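Local atomic coordinates of putative exported protein (PDB entry 4PJ2), a protein that probably inhibits invertebrate-type (i-type) lysozymes in the bacterial periplasm and binds a magnesium ion. Residues F6-L11 with Q43-Q48; D51-P56 with E101-F106; L67-D72 with E76-V81. All coordinates share one frame; numbering follows the deposited sequence.

Contact 1: F6-L11 with Q43-Q48; sequences FKQLTL and QFPLDQ
Gln8, in the middle of strand 6-10, faces Pro45 and Leu46 of the irregular segment 43-48 across a wide backbone gap: the nearest CA atoms, those of Gln8 and Leu46, are 9.3 Å apart. Segment 43-48 has no helix or strand of its own. It folds over in a type I beta turn from Phe44 to Asp47, closed by the bond from Asp47 N to Phe44 O at 3.2 Å, and the two corner residues of that turn, Pro45 and Leu46, are the ones presented to the strand. The gap is spanned by the long side chain of Gln8. With CG anti to the backbone N (chi1 180°) and the chain straight beyond it, the amide is carried outward to the turn. Strand 6-10 is an outermost strand of the antiparallel sheet 6-10, 16-21, 30-37, 49-57, and the turn belongs to the loop joining the last two of these strands, so the contact brings that loop back beside the first strand, on the protein surface. The two halves of the amide meet different neighbours. Gln8 NE2 lies 3.7 Å from Pro45 CG, the two side chains crossing at about a right angle, while Gln8 OE1 is 3.5 Å from Leu46 CD1. The other methyl, Leu46 CD2, is 4.0 Å from Gln8 CD. Gln8 and Leu46 both also touch Val16 on the adjacent strand.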
loop_
_atom_site.group_PDB
_atom_site.type_symbol
_atom_site.label_atom_id
_atom_site.label_comp_id
_atom_site.label_asym_id
_atom_site.label_seq_id
_atom_site.Cartn_x
_atom_site.Cartn_y
_atom_site.Cartn_z
ATOM N N PHE A 6 -3.674 -5.182 13.594
ATOM C CA PHE A 6 -3.060 -6.044 14.601
ATOM C C PHE A 6 -3.547 -7.473 14.397
ATOM O O PHE A 6 -4.749 -7.707 14.274
ATOM C CB PHE A 6 -3.411 -5.589 16.020
ATOM C CG PHE A 6 -2.917 -6.529 17.086
ATOM C CD1 PHE A 6 -1.599 -6.495 17.516
ATOM C CD2 PHE A 6 -3.768 -7.457 17.641
ATOM C CE1 PHE A 6 -1.158 -7.367 18.486
ATOM C CE2 PHE A 6 -3.327 -8.328 18.603
ATOM C CZ PHE A 6 -2.024 -8.279 19.025
ATOM N N LYS A 7 -2.621 -8.425 14.354
ATOM C CA LYS A 7 -2.995 -9.828 14.284
ATOM C C LYS A 7 -1.996 -10.676 15.026
ATOM O O LYS A 7 -0.806 -10.430 14.972
ATOM C CB LYS A 7 -3.067 -10.297 12.832
ATOM C CG LYS A 7 -3.676 -11.688 12.632
ATOM C CD LYS A 7 -4.101 -11.901 11.171
ATOM C CE LYS A 7 -4.624 -13.303 10.922
ATOM N NZ LYS A 7 -5.905 -13.566 11.630
ATOM N N GLN A 8 -2.517 -11.688 15.699
ATOM C CA GLN A 8 -1.728 -12.644 16.440
ATOM C C GLN A 8 -1.903 -14.028 15.816
ATOM O O GLN A 8 -3.033 -14.418 15.501
ATOM C CB GLN A 8 -2.226 -12.663 17.876
ATOM C CG GLN A 8 -1.498 -13.625 18.768
ATOM C CD GLN A 8 -2.075 -13.645 20.160
ATOM O OE1 GLN A 8 -2.336 -12.593 20.731
ATOM N NE2 GLN A 8 -2.299 -14.840 20.709
ATOM N N LEU A 9 -0.797 -14.749 15.640
ATOM C CA LEU A 9 -0.790 -16.094 15.052
ATOM C C LEU A 9 0.049 -17.037 15.899
ATOM O O LEU A 9 1.119 -16.669 16.358
ATOM C CB LEU A 9 -0.183 -16.087 13.648
ATOM C CG LEU A 9 -0.936 -15.338 12.557
ATOM C CD1 LEU A 9 -0.097 -15.291 11.274
ATOM C CD2 LEU A 9 -2.266 -16.003 12.290
ATOM N N THR A 10 -0.429 -18.266 16.053
ATOM C CA THR A 10 0.359 -19.326 16.657
ATOM C C THR A 10 1.068 -20.116 15.570
ATOM O O THR A 10 0.434 -20.593 14.625
ATOM C CB THR A 10 -0.514 -20.260 17.472
ATOM O OG1 THR A 10 -1.144 -19.501 18.503
ATOM C CG2 THR A 10 0.315 -21.377 18.088
ATOM N N LEU A 11 2.370 -20.278 15.703
ATOM C CA LEU A 11 3.167 -21.055 14.775
ATOM C C LEU A 11 3.083 -22.541 15.148
ATOM O O LEU A 11 2.791 -22.886 16.293
ATOM C CB LEU A 11 4.629 -20.627 14.824
ATOM C CG LEU A 11 5.198 -19.389 14.121
ATOM C CD1 LEU A 11 4.225 -18.797 13.126
ATOM C CD2 LEU A 11 5.708 -18.372 15.079
ATOM N N GLN A 43 -2.107 -20.218 28.259
ATOM C CA GLN A 43 -3.126 -19.376 28.876
ATOM C C GLN A 43 -2.816 -17.882 28.702
ATOM O O GLN A 43 -3.721 -17.034 28.734
ATOM C CB GLN A 43 -3.243 -19.683 30.358
ATOM C CG GLN A 43 -3.793 -21.053 30.689
ATOM C CD GLN A 43 -3.986 -21.199 32.174
ATOM O OE1 GLN A 43 -4.250 -20.218 32.872
ATOM N NE2 GLN A 43 -3.831 -22.417 32.677
ATOM N N PHE A 44 -1.540 -17.578 28.511
ATOM C CA PHE A 44 -1.038 -16.202 28.402
ATOM C C PHE A 44 0.057 -16.182 27.341
ATOM O O PHE A 44 1.243 -16.086 27.651
ATOM C CB PHE A 44 -0.499 -15.715 29.749
ATOM C CG PHE A 44 -1.556 -15.573 30.806
ATOM C CD1 PHE A 44 -2.485 -14.544 30.750
ATOM C CD2 PHE A 44 -1.615 -16.463 31.863
ATOM C CE1 PHE A 44 -3.440 -14.389 31.735
ATOM C CE2 PHE A 44 -2.576 -16.315 32.851
ATOM C CZ PHE A 44 -3.489 -15.281 32.780
ATOM N N PRO A 45 -0.335 -16.256 26.069
ATOM C CA PRO A 45 0.622 -16.517 24.995
ATOM C C PRO A 45 1.538 -15.358 24.651
ATOM O O PRO A 45 2.504 -15.617 23.944
ATOM C CB PRO A 45 -0.271 -16.878 23.814
ATOM C CG PRO A 45 -1.522 -16.217 24.098
ATOM C CD PRO A 45 -1.715 -16.280 25.579
ATOM N N LEU A 46 1.266 -14.147 25.158
ATOM C CA LEU A 46 2.147 -13.004 24.912
ATOM C C LEU A 46 2.990 -12.643 26.122
ATOM O O LEU A 46 3.534 -11.544 26.183
ATOM C CB LEU A 46 1.349 -11.785 24.434
ATOM C CG LEU A 46 0.501 -12.011 23.175
ATOM C CD1 LEU A 46 -0.157 -10.716 22.767
ATOM C CD2 LEU A 46 1.281 -12.586 22.019
ATOM N N ASP A 47 3.142 -13.576 27.052
ATOM C CA ASP A 47 3.859 -13.262 28.289
ATOM C C ASP A 47 5.363 -13.402 28.183
ATOM O O ASP A 47 6.042 -12.911 29.075
ATOM C CB ASP A 47 3.388 -14.158 29.433
ATOM C CG ASP A 47 2.135 -13.656 30.103
ATOM O OD1 ASP A 47 1.441 -12.783 29.550
ATOM O OD2 ASP A 47 1.848 -14.138 31.222
ATOM N N GLN A 48 5.906 -14.035 27.143
ATOM C CA GLN A 48 7.336 -14.282 27.063
ATOM C C GLN A 48 7.910 -13.785 25.738
ATOM O O GLN A 48 8.116 -14.556 24.784
ATOM C CB GLN A 48 7.607 -15.757 27.287
ATOM C CG GLN A 48 9.023 -16.081 27.626
ATOM C CD GLN A 48 9.149 -17.412 28.338
ATOM O OE1 GLN A 48 8.981 -18.472 27.730
ATOM N NE2 GLN A 48 9.455 -17.367 29.632
#

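Contact 2: D51-P56 with E101-F106; sequences DGKVLP and EGLDSF
Leu103 has more surface buried by this contact than any other residue, with Lys53 and Asp51 meeting it from the other strand. The leucine CG stands anti to the backbone N (chi1 175°), and this sends the CD2 methyl of Leu103 over the backbone of strand 51-56, where it lies 3.8 Å from Gly52 CA and packs against the main chain. From the next residue along, the aliphatic part of Lys53 covers the same methyl: Lys53 CG is 4.0 Å from Leu103 CD2, and the two side chains run past each other in opposite directions. A bend at chi2 (-73°) turns the rest of the lysine chain, and the ammonium nitrogen NZ of Lys53 remains 5.9 Å from Asp104 OD1, too far for direct contact.

Asp51 faces the backbone polar groups of Leu103. Its carboxylate oxygen, Asp51 OD2, approaches no closer than 3.7 Å to Leu103 O, and a water molecule completes the connection. This water lies 2.8 Å from Asp51 OD2, to which it probably donates, and accepts from Leu103 N, also at 2.8 Å, bridging the acid to the backbone of the facing strand. Leu103 also packs on Val34 and Leu36 of strand 30-37 and on Leu97 of strand 90-98. The strand axes are 7.1 Å apart at closest approach and run at 20°, nearly parallel, yet the strands belong to different four-stranded antiparallel sheets, and side-chain packing of this kind between the edge strands of two sheets is typical of a beta sandwich.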
loop_
_atom_site.group_PDB
_atom_site.type_symbol
_atom_site.label_atom_id
_atom_site.label_comp_id
_atom_site.label_asym_id
_atom_site.label_seq_id
_atom_site.Cartn_x
_atom_site.Cartn_y
_atom_site.Cartn_z
ATOM N N ASP A 51 11.808 -11.461 20.633
ATOM C CA ASP A 51 12.453 -10.487 19.751
ATOM C C ASP A 51 11.402 -9.798 18.898
ATOM O O ASP A 51 10.283 -10.280 18.749
ATOM C CB ASP A 51 13.501 -11.170 18.868
ATOM C CG ASP A 51 14.444 -10.197 18.179
ATOM O OD1 ASP A 51 14.590 -9.037 18.619
ATOM O OD2 ASP A 51 15.034 -10.602 17.166
ATOM N N GLY A 52 11.767 -8.660 18.324
ATOM C CA GLY A 52 10.882 -7.954 17.430
ATOM C C GLY A 52 11.666 -7.151 16.429
ATOM O O GLY A 52 12.828 -6.830 16.676
ATOM N N LYS A 53 11.020 -6.835 15.307
ATOM C CA LYS A 53 11.631 -6.059 14.242
ATOM C C LYS A 53 10.617 -5.078 13.701
ATOM O O LYS A 53 9.428 -5.388 13.617
ATOM C CB LYS A 53 12.096 -6.975 13.112
ATOM C CG LYS A 53 13.123 -7.987 13.511
ATOM C CD LYS A 53 14.475 -7.380 13.757
ATOM C CE LYS A 53 15.395 -8.376 14.448
ATOM N NZ LYS A 53 16.753 -7.809 14.647
ATOM N N VAL A 54 11.098 -3.900 13.309
ATOM C CA VAL A 54 10.257 -2.867 12.721
ATOM C C VAL A 54 10.724 -2.641 11.283
ATOM O O VAL A 54 11.920 -2.484 11.042
ATOM C CB VAL A 54 10.363 -1.527 13.490
ATOM C CG1 VAL A 54 9.285 -0.580 13.002
ATOM C CG2 VAL A 54 10.233 -1.751 14.986
ATOM N N LEU A 55 9.776 -2.646 10.351
ATOM C CA LEU A 55 10.071 -2.501 8.935
ATOM C C LEU A 55 9.197 -1.413 8.332
ATOM O O LEU A 55 8.103 -1.145 8.810
ATOM C CB LEU A 55 9.800 -3.803 8.188
ATOM C CG LEU A 55 10.921 -4.835 8.234
ATOM C CD1 LEU A 55 10.958 -5.553 9.551
ATOM C CD2 LEU A 55 10.767 -5.820 7.114
ATOM N N PRO A 56 9.658 -0.814 7.236
ATOM C CA PRO A 56 8.813 0.117 6.498
ATOM C C PRO A 56 7.646 -0.588 5.829
ATOM O O PRO A 56 7.749 -1.768 5.475
ATOM C CB PRO A 56 9.762 0.712 5.446
ATOM C CG PRO A 56 10.855 -0.197 5.356
ATOM C CD PRO A 56 10.972 -0.978 6.609
ATOM N N GLU A 101 16.589 -20.265 16.612
ATOM C CA GLU A 101 17.296 -19.140 16.033
ATOM C C GLU A 101 16.595 -17.821 16.322
ATOM O O GLU A 101 17.223 -16.755 16.286
ATOM C CB GLU A 101 17.390 -19.315 14.519
ATOM C CG GLU A 101 17.839 -20.705 14.066
ATOM C CD GLU A 101 19.340 -20.901 14.148
ATOM O OE1 GLU A 101 20.006 -20.112 14.850
ATOM O OE2 GLU A 101 19.851 -21.848 13.501
ATOM N N GLY A 102 15.292 -17.878 16.587
ATOM C CA GLY A 102 14.530 -16.662 16.810
ATOM C C GLY A 102 13.939 -16.099 15.531
ATOM O O GLY A 102 13.545 -16.860 14.646
ATOM N N LEU A 103 13.909 -14.768 15.439
ATOM C CA LEU A 103 13.174 -14.025 14.420
ATOM C C LEU A 103 14.156 -13.302 13.506
ATOM O O LEU A 103 14.965 -12.539 14.003
ATOM C CB LEU A 103 12.315 -12.971 15.134
ATOM C CG LEU A 103 11.536 -11.982 14.280
ATOM C CD1 LEU A 103 10.530 -12.770 13.447
ATOM C CD2 LEU A 103 10.836 -10.857 15.044
ATOM N N ASP A 104 14.106 -13.547 12.199
ATOM C CA ASP A 104 15.004 -12.876 11.252
ATOM C C ASP A 104 14.312 -12.664 9.902
ATOM O O ASP A 104 13.473 -13.458 9.507
ATOM C CB ASP A 104 16.251 -13.753 10.978
ATOM C CG ASP A 104 17.073 -14.081 12.240
ATOM O OD1 ASP A 104 17.943 -13.268 12.629
ATOM O OD2 ASP A 104 16.891 -15.185 12.814
ATOM N N SER A 105 14.667 -11.607 9.185
ATOM C CA SER A 105 14.091 -11.412 7.866
ATOM C C SER A 105 14.719 -12.426 6.919
ATOM O O SER A 105 15.840 -12.895 7.140
ATOM C CB SER A 105 14.267 -9.969 7.379
ATOM O OG SER A 105 15.011 -9.901 6.175
ATOM N N PHE A 106 13.976 -12.777 5.878
ATOM C CA PHE A 106 14.392 -13.805 4.932
ATOM C C PHE A 106 14.422 -13.256 3.495
ATOM O O PHE A 106 15.314 -13.643 2.749
ATOM C CB PHE A 106 13.491 -15.043 5.080
ATOM C CG PHE A 106 13.713 -16.090 4.031
ATOM C CD1 PHE A 106 14.759 -16.991 4.145
ATOM C CD2 PHE A 106 12.866 -16.188 2.945
ATOM C CE1 PHE A 106 14.965 -17.972 3.183
ATOM C CE2 PHE A 106 13.060 -17.161 1.980
ATOM C CZ PHE A 106 14.113 -18.056 2.097
HETATM O O HOH W 1 15.668 -13.313 17.081
#

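Contact 3: L67-D72 with E76-V81. With MG (magnesium ion), chain G.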
loop_
_atom_site.group_PDB
_atom_site.type_symbol
_atom_site.label_atom_id
_atom_site.label_comp_id
_atom_site.label_asym_id
_atom_site.label_seq_id
_atom_site.Cartn_x
_atom_site.Cartn_y
_atom_site.Cartn_z
ATOM N N LEU A 67 3.934 -19.982 5.413
ATOM C CA LEU A 67 4.255 -20.934 4.351
ATOM C C LEU A 67 5.738 -21.229 4.388
ATOM O O LEU A 67 6.535 -20.338 4.650
ATOM C CB LEU A 67 3.883 -20.346 2.989
ATOM C CG LEU A 67 2.390 -20.170 2.696
ATOM C CD1 LEU A 67 2.174 -19.378 1.418
ATOM C CD2 LEU A 67 1.703 -21.517 2.583
ATOM N N ASP A 68 6.109 -22.481 4.146
ATOM C CA ASP A 68 7.513 -22.861 4.108
ATOM C C ASP A 68 8.158 -22.419 2.798
ATOM O O ASP A 68 7.871 -22.980 1.738
ATOM C CB ASP A 68 7.632 -24.377 4.264
ATOM C CG ASP A 68 9.067 -24.854 4.270
ATOM O OD1 ASP A 68 9.980 -24.017 4.409
ATOM O OD2 ASP A 68 9.282 -26.077 4.144
ATOM N N LEU A 69 9.047 -21.435 2.871
ATOM C CA LEU A 69 9.686 -20.867 1.688
ATOM C C LEU A 69 11.069 -21.445 1.445
ATOM O O LEU A 69 11.542 -21.448 0.311
ATOM C CB LEU A 69 9.817 -19.348 1.840
ATOM C CG LEU A 69 8.524 -18.559 1.993
ATOM C CD1 LEU A 69 8.871 -17.088 2.171
ATOM C CD2 LEU A 69 7.583 -18.780 0.811
ATOM N N ASN A 70 11.726 -21.905 2.508
ATOM C CA ASN A 70 13.112 -22.355 2.408
ATOM C C ASN A 70 13.243 -23.872 2.444
ATOM O O ASN A 70 14.343 -24.404 2.331
ATOM C CB ASN A 70 13.980 -21.721 3.503
ATOM C CG ASN A 70 13.541 -22.103 4.908
ATOM O OD1 ASN A 70 12.594 -22.869 5.101
ATOM N ND2 ASN A 70 14.238 -21.564 5.903
ATOM N N GLY A 71 12.120 -24.561 2.612
ATOM C CA GLY A 71 12.096 -26.009 2.541
ATOM C C GLY A 71 12.523 -26.740 3.801
ATOM O O GLY A 71 12.811 -27.938 3.740
ATOM N N ASP A 72 12.566 -26.046 4.937
ATOM C CA ASP A 72 12.922 -26.694 6.201
ATOM C C ASP A 72 11.697 -27.255 6.923
ATOM O O ASP A 72 11.774 -27.623 8.096
ATOM C CB ASP A 72 13.699 -25.740 7.119
ATOM C CG ASP A 72 12.850 -24.594 7.657
ATOM O OD1 ASP A 72 11.618 -24.580 7.459
ATOM O OD2 ASP A 72 13.428 -23.697 8.307
ATOM N N GLU A 76 7.660 -19.915 7.214
ATOM C CA GLU A 76 8.084 -18.524 7.335
ATOM C C GLU A 76 6.850 -17.675 7.437
ATOM O O GLU A 76 5.764 -18.088 7.033
ATOM C CB GLU A 76 8.873 -18.108 6.093
ATOM C CG GLU A 76 10.324 -18.507 6.135
ATOM C CD GLU A 76 10.502 -20.021 6.216
ATOM O OE1 GLU A 76 10.184 -20.729 5.228
ATOM O OE2 GLU A 76 10.966 -20.514 7.264
ATOM N N LEU A 77 7.006 -16.484 8.015
ATOM C CA LEU A 77 5.939 -15.503 8.013
ATOM C C LEU A 77 6.117 -14.578 6.845
ATOM O O LEU A 77 7.210 -14.062 6.628
ATOM C CB LEU A 77 5.993 -14.692 9.308
ATOM C CG LEU A 77 5.062 -13.476 9.377
ATOM C CD1 LEU A 77 3.597 -13.848 9.407
ATOM C CD2 LEU A 77 5.430 -12.623 10.583
ATOM N N ILE A 78 5.037 -14.365 6.109
ATOM C CA ILE A 78 5.043 -13.407 5.003
ATOM C C ILE A 78 4.030 -12.329 5.308
ATOM O O ILE A 78 2.870 -12.612 5.560
ATOM C CB ILE A 78 4.740 -14.069 3.640
ATOM C CG1 ILE A 78 5.751 -15.184 3.375
ATOM C CG2 ILE A 78 4.784 -12.997 2.535
ATOM C CD1 ILE A 78 5.266 -16.588 3.718
ATOM N N VAL A 79 4.493 -11.080 5.323
ATOM C CA VAL A 79 3.621 -9.932 5.527
ATOM C C VAL A 79 3.445 -9.239 4.184
ATOM O O VAL A 79 4.423 -8.788 3.592
ATOM C CB VAL A 79 4.189 -8.943 6.569
ATOM C CG1 VAL A 79 3.242 -7.769 6.765
ATOM C CG2 VAL A 79 4.431 -9.646 7.901
ATOM N N VAL A 80 2.206 -9.192 3.697
ATOM C CA VAL A 80 1.899 -8.630 2.383
ATOM C C VAL A 80 1.291 -7.256 2.561
ATOM O O VAL A 80 0.376 -7.083 3.343
ATOM C CB VAL A 80 0.917 -9.516 1.590
ATOM C CG1 VAL A 80 0.697 -8.915 0.204
ATOM C CG2 VAL A 80 1.438 -10.939 1.492
ATOM N N VAL A 81 1.800 -6.296 1.803
ATOM C CA VAL A 81 1.395 -4.899 1.909
ATOM C C VAL A 81 0.924 -4.403 0.548
ATOM O O VAL A 81 1.572 -4.670 -0.457
ATOM C CB VAL A 81 2.574 -4.030 2.399
ATOM C CG1 VAL A 81 2.225 -2.543 2.434
ATOM C CG2 VAL A 81 2.994 -4.482 3.794
HETATM MG MG MG G . 10.694 -22.844 6.396
#
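Glu76 turns its carboxylate into the loop 67-72, where both of its oxygens bind the magnesium ion, OE1 and OE2 each at 2.5 Å. The chain places CG beside the backbone N and then bends at chi2 (62°), folding the acid back toward the loop. Three more side chains converge on the ion through one oxygen apiece: Asp68 OD1, Asn70 OD1 and Asp72 OD1, the last at 2.2 Å. None lies flat against Glu76. The carboxylate planes of Asp68 and Asp72 are turned 66° and 61° from its own, and the Asn70 side chain crosses that of Glu76 at about a right angle. Gln74 O adds a backbone ligand. Side-chain ligands at positions 1, 3 and 5 and a backbone carbonyl at 7 recall an EF-hand calcium loop, but the bidentate glutamate comes at 9 rather than 12, and the loop is set between two antiparallel strands without flanking helices of its own.

The ligands are themselves held by the loop backbone. Glu76 OE1 receives Leu69 N at 2.7 Å, nearly along the C-O axis, and a weak bond from Asn70 N. Asp68 OD1 accepts from Gly71 N, above the carboxylate plane, in an Asx motif, and its OD2 takes Lys73 N. Asn70 OD1 accepts from Asp72 N at 3.2 Å, forming an Asx turn. Where the loop leaves strand 60-67, Leu67 and Glu76 make an antiparallel hydrogen-bonded pair: Leu67 N to Glu76 O at 3.1 Å, and Glu76 N back to Leu67 O. Apolar packing continues up the strand as Leu69 and Ile78 meet tip to tip, Leu69 CD1 to Ile78 CG1, at 3.8 Å, while Ile78 also touches Ile119 and Leu122 of helix 118-123.

How the contacts relate
Along the chain contact 1 closes before the other two open, and contact 3 lies nested inside the loop closed by contact 2. Contact 1 sets the loop before strand 49-57 against edge strand 6-10 of the first sheet; its second segment leads directly into strand 49-57, used by contact 2, whose centre is 16 Å away. Contact 2 joins that sheet to the second one, through strand 102-112. Contact 3 belongs to the second sheet, at the turn between strands 60-67 and 76-82. The centres of contacts 2 and 3 are 13 Å apart, and the Phe106 ring packs on Leu69 and Asn70, linking the sheet interface with the magnesium loop. Contacts 1 and 3 have centres about 18 Å apart.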